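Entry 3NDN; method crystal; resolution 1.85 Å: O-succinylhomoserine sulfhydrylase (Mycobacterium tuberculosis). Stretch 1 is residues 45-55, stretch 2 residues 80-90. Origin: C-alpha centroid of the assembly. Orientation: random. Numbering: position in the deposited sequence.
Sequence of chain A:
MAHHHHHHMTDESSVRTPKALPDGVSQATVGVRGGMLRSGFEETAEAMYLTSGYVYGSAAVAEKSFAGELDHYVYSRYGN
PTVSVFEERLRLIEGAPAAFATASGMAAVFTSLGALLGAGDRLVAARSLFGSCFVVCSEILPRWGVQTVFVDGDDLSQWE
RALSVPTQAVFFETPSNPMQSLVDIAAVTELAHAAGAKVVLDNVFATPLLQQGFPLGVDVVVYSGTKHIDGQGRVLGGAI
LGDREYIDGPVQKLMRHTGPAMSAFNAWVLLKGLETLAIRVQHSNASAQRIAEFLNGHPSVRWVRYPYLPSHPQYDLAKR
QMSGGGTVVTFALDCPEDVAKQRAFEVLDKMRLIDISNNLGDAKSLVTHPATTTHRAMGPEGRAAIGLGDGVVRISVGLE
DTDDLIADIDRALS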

# COMPACT_ATOMS: atom_id res chain seq x y z
N ALA A 45 6.69 -14.56 2.83
CA ALA A 45 5.40 -13.87 2.93
C ALA A 45 4.66 -13.72 1.60
O ALA A 45 5.29 -13.67 0.52
N GLU A 46 3.33 -13.64 1.69
CA GLU A 46 2.42 -13.63 0.54
C GLU A 46 2.55 -12.39 -0.39
O GLU A 46 2.49 -11.25 0.06
N ALA A 47 2.74 -12.64 -1.68
CA ALA A 47 2.93 -11.58 -2.68
C ALA A 47 1.63 -10.84 -3.07
O ALA A 47 0.54 -11.43 -3.03
N MET A 48 1.77 -9.57 -3.45
CA MET A 48 0.62 -8.73 -3.88
C MET A 48 0.70 -8.40 -5.37
O MET A 48 1.61 -7.69 -5.79
N TYR A 49 -0.28 -8.89 -6.15
CA TYR A 49 -0.31 -8.71 -7.60
C TYR A 49 -1.29 -7.60 -8.02
O TYR A 49 -2.43 -7.87 -8.41
N LEU A 50 -0.81 -6.36 -7.95
CA LEU A 50 -1.60 -5.19 -8.38
C LEU A 50 -1.55 -5.10 -9.91
O LEU A 50 -0.73 -4.38 -10.47
N THR A 51 -2.44 -5.86 -10.55
CA THR A 51 -2.60 -5.86 -11.99
C THR A 51 -4.09 -6.07 -12.29
O THR A 51 -4.78 -6.84 -11.58
N SER A 52 -4.60 -5.36 -13.31
CA SER A 52 -5.95 -5.65 -13.80
C SER A 52 -5.98 -6.74 -14.89
O SER A 52 -6.95 -7.51 -14.96
N GLY A 53 -4.94 -6.79 -15.73
CA GLY A 53 -4.85 -7.73 -16.88
C GLY A 53 -3.66 -8.68 -16.82
O GLY A 53 -2.82 -8.57 -15.91
N TYR A 54 -3.59 -9.61 -17.80
CA TYR A 54 -2.54 -10.64 -17.91
C TYR A 54 -2.09 -10.76 -19.38
O TYR A 54 -2.80 -10.29 -20.29
N VAL A 55 -0.92 -11.34 -19.61
CA VAL A 55 -0.40 -11.54 -20.97
C VAL A 55 -0.32 -13.03 -21.33
O VAL A 55 -0.36 -13.90 -20.44
N ASN A 80 -7.94 -13.14 -9.56
CA ASN A 80 -6.61 -12.54 -9.30
C ASN A 80 -5.81 -13.46 -8.33
O ASN A 80 -6.39 -14.01 -7.39
N PRO A 81 -4.49 -13.63 -8.54
CA PRO A 81 -3.77 -14.58 -7.66
C PRO A 81 -3.75 -14.26 -6.14
O PRO A 81 -3.83 -15.18 -5.32
N THR A 82 -3.62 -12.98 -5.77
CA THR A 82 -3.71 -12.56 -4.36
C THR A 82 -5.13 -12.75 -3.79
O THR A 82 -5.31 -13.25 -2.65
N VAL A 83 -6.15 -12.33 -4.54
CA VAL A 83 -7.53 -12.61 -4.17
C VAL A 83 -7.79 -14.12 -3.96
O VAL A 83 -8.50 -14.50 -3.02
N SER A 84 -7.22 -14.98 -4.81
CA SER A 84 -7.38 -16.44 -4.65
C SER A 84 -6.83 -16.99 -3.32
O SER A 84 -7.39 -17.95 -2.77
N VAL A 85 -5.72 -16.41 -2.82
CA VAL A 85 -5.13 -16.84 -1.56
C VAL A 85 -6.08 -16.49 -0.39
O VAL A 85 -6.30 -17.33 0.49
N PHE A 86 -6.69 -15.29 -0.41
CA PHE A 86 -7.69 -14.91 0.63
C PHE A 86 -8.91 -15.87 0.62
O PHE A 86 -9.34 -16.34 1.68
N GLU A 87 -9.44 -16.12 -0.58
CA GLU A 87 -10.62 -17.00 -0.79
C GLU A 87 -10.35 -18.41 -0.26
O GLU A 87 -11.18 -18.99 0.45
N GLU A 88 -9.18 -18.96 -0.59
CA GLU A 88 -8.87 -20.34 -0.18
C GLU A 88 -8.55 -20.49 1.30
O GLU A 88 -8.94 -21.49 1.93
N ARG A 89 -7.84 -19.51 1.88
CA ARG A 89 -7.58 -19.52 3.32
C ARG A 89 -8.88 -19.48 4.14
O ARG A 89 -9.04 -20.26 5.09
N LEU A 90 -9.83 -18.61 3.77
CA LEU A 90 -11.11 -18.54 4.48
C LEU A 90 -11.93 -19.84 4.25
O LEU A 90 -12.57 -20.33 5.18

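The most unusual feature of this contact is that an extended segment without regular secondary structure is held by side chains at the start of a helix, the N-cap N80 and T82 in the first turn, which bond to its backbone. T82 is the centre of this arrangement. T82 CA lies 5.8 Å from M48 CA, the closest CA pair across the two stretches, and the CA-to-CB bond of T82 points toward stretch 1. With chi1 at -54° (m), T82 OG1 donates to A47 O at 3.0 Å and accepts from Y49 N, also at 3.0 Å, with an N-H...O angle of 156°. One hydroxyl thus bridges two backbone groups that flank M48, whose own side chain (chi1 t, chi2 t, chi3 m) starts away from the helix.

N80 extends the same pattern while capping the helix. Its CA-to-CB bond runs sideways, but chi1 of 170° (t) and chi2 of -77° bring the amide nearer to stretch 1. N80 ND2 donates to Y49 O at 3.0 Å, and the angle of 166° indicates a nearly straight bond. On the other side of the amide, N80 OD1 accepts from V83 N at 3.2 Å (166°) and, weakly, from T82 N at 2.9 Å, where the angle falls to 122°. The amide therefore ties the helix start to the extended segment.

Two tyrosines, both m at chi1 and both with CA-to-CB bonds directed toward stretch 2, pack against P81, whose ring has a C-gamma endo pucker. Y49 CD2 lies 3.8 Å from P81 CG, an apolar contact that approaches the Y49 ring obliquely; T82 OG1, by contrast, sits at the edge of that ring, 3.5 Å from Y49 CD2. Y54 reaches P81 from farther along the chain: Y54 CE1 is 4.1 Å from P81 CD, and Y54 OH is 3.4 Å from the same P81 CD. The hydroxyl oxygen Y54 OH also comes within 3.4 Å of N80 ND2, a separation that alone does not settle whether they bond.

Two turns along the helix, a salt bridge closes the contact. E46 (chi1 m, chi2 p) and R89 (t, t, m, with chi4 at -179°) both have CA-to-CB bonds directed toward the opposing stretch. R89 NH1 donates to E46 OE2 at 2.8 Å with an angle of 158°, whereas R89 NH2 reaches the same E46 OE2 only weakly, at 3.4 Å and 130°. The carboxylate oxygen lies near the guanidinium plane, at its edge, as expected for in-plane N-H donors. Between this pair and T82, V85 (t) adds a loose apolar neighbour, V85 CG1 lying 4.4 Å from E46 CG.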

# COMPACT_ATOMS: atom_id res chain seq x y z
CB ALA A 45 5.60 -12.50 3.60
CB GLU A 46 0.97 -13.83 1.00
CG GLU A 46 0.66 -15.19 1.70
CD GLU A 46 1.08 -15.24 3.19
OE1 GLU A 46 1.84 -14.35 3.68
OE2 GLU A 46 0.64 -16.18 3.87
CB ALA A 47 3.58 -12.17 -3.94
CB MET A 48 0.61 -7.42 -3.08
CG MET A 48 -0.67 -6.56 -3.24
SD MET A 48 -0.44 -4.86 -2.68
CE MET A 48 -0.47 -5.05 -0.90
CB TYR A 49 -0.58 -10.05 -8.35
CG TYR A 49 0.52 -11.10 -8.16
CD1 TYR A 49 1.62 -11.15 -9.02
CD2 TYR A 49 0.45 -12.04 -7.13
CE1 TYR A 49 2.65 -12.09 -8.84
CE2 TYR A 49 1.47 -12.99 -6.93
CZ TYR A 49 2.56 -13.02 -7.81
OH TYR A 49 3.59 -13.94 -7.66
CB LEU A 50 -1.10 -3.89 -7.73
CG LEU A 50 -1.19 -3.81 -6.20
CD1 LEU A 50 -0.69 -2.47 -5.64
CD2 LEU A 50 -2.62 -4.09 -5.73
CB THR A 51 -1.75 -6.97 -12.68
OG1 THR A 51 -1.69 -6.72 -14.08
CG2 THR A 51 -2.34 -8.39 -12.43
CB SER A 52 -6.66 -4.36 -14.28
OG SER A 52 -5.93 -3.71 -15.31
CB TYR A 54 -3.04 -12.01 -17.35
CG TYR A 54 -3.56 -11.85 -15.92
CD1 TYR A 54 -2.73 -12.06 -14.82
CD2 TYR A 54 -4.85 -11.38 -15.69
CE1 TYR A 54 -3.19 -11.82 -13.50
CE2 TYR A 54 -5.32 -11.13 -14.38
CZ TYR A 54 -4.48 -11.38 -13.29
OH TYR A 54 -4.94 -11.14 -12.00
CB VAL A 55 0.98 -10.84 -21.15
CG1 VAL A 55 0.86 -9.33 -20.90
CG2 VAL A 55 2.06 -11.47 -20.24
CB ASN A 80 -6.78 -11.11 -8.75
CG ASN A 80 -5.47 -10.50 -8.21
OD1 ASN A 80 -5.02 -10.83 -7.12
ND2 ASN A 80 -4.88 -9.56 -8.98
CB PRO A 81 -2.36 -14.63 -8.24
CG PRO A 81 -2.28 -13.53 -9.26
CD PRO A 81 -3.68 -13.26 -9.72
CB THR A 82 -3.21 -11.09 -4.19
OG1 THR A 82 -1.90 -10.97 -4.75
CG2 THR A 82 -3.18 -10.65 -2.74
CB VAL A 83 -8.55 -11.95 -5.17
CG1 VAL A 83 -10.00 -12.32 -4.81
CG2 VAL A 83 -8.39 -10.43 -5.15
CB SER A 84 -6.72 -17.20 -5.83
OG SER A 84 -7.43 -16.98 -7.03
CB VAL A 85 -3.71 -16.21 -1.32
CG1 VAL A 85 -3.15 -16.57 0.06
CG2 VAL A 85 -2.71 -16.64 -2.43
CB PHE A 86 -8.19 -13.44 0.46
CG PHE A 86 -9.44 -13.14 1.25
CD1 PHE A 86 -9.38 -13.02 2.64
CD2 PHE A 86 -10.69 -12.99 0.61
CE1 PHE A 86 -10.53 -12.76 3.38
CE2 PHE A 86 -11.84 -12.74 1.34
CZ PHE A 86 -11.77 -12.63 2.73
CB GLU A 87 -11.01 -17.09 -2.27
CG GLU A 87 -11.71 -15.85 -2.87
CD GLU A 87 -11.81 -15.86 -4.41
OE1 GLU A 87 -11.06 -16.63 -5.06
OE2 GLU A 87 -12.64 -15.08 -4.98
CB GLU A 88 -7.76 -20.93 -1.07
CG GLU A 88 -7.36 -22.37 -0.71
CD GLU A 88 -8.31 -23.44 -1.22
OE1 GLU A 88 -9.37 -23.09 -1.83
OE2 GLU A 88 -7.99 -24.64 -1.02
CB ARG A 89 -6.61 -18.37 3.71
CG ARG A 89 -6.16 -18.36 5.19
CD ARG A 89 -4.94 -17.42 5.41
NE ARG A 89 -3.74 -17.92 4.73
CZ ARG A 89 -2.54 -17.34 4.75
NH1 ARG A 89 -1.52 -17.90 4.09
NH2 ARG A 89 -2.34 -16.19 5.41
CB LEU A 90 -11.94 -17.29 4.04
CG LEU A 90 -13.31 -17.03 4.70
CD1 LEU A 90 -13.24 -16.96 6.24
CD2 LEU A 90 -14.03 -15.77 4.11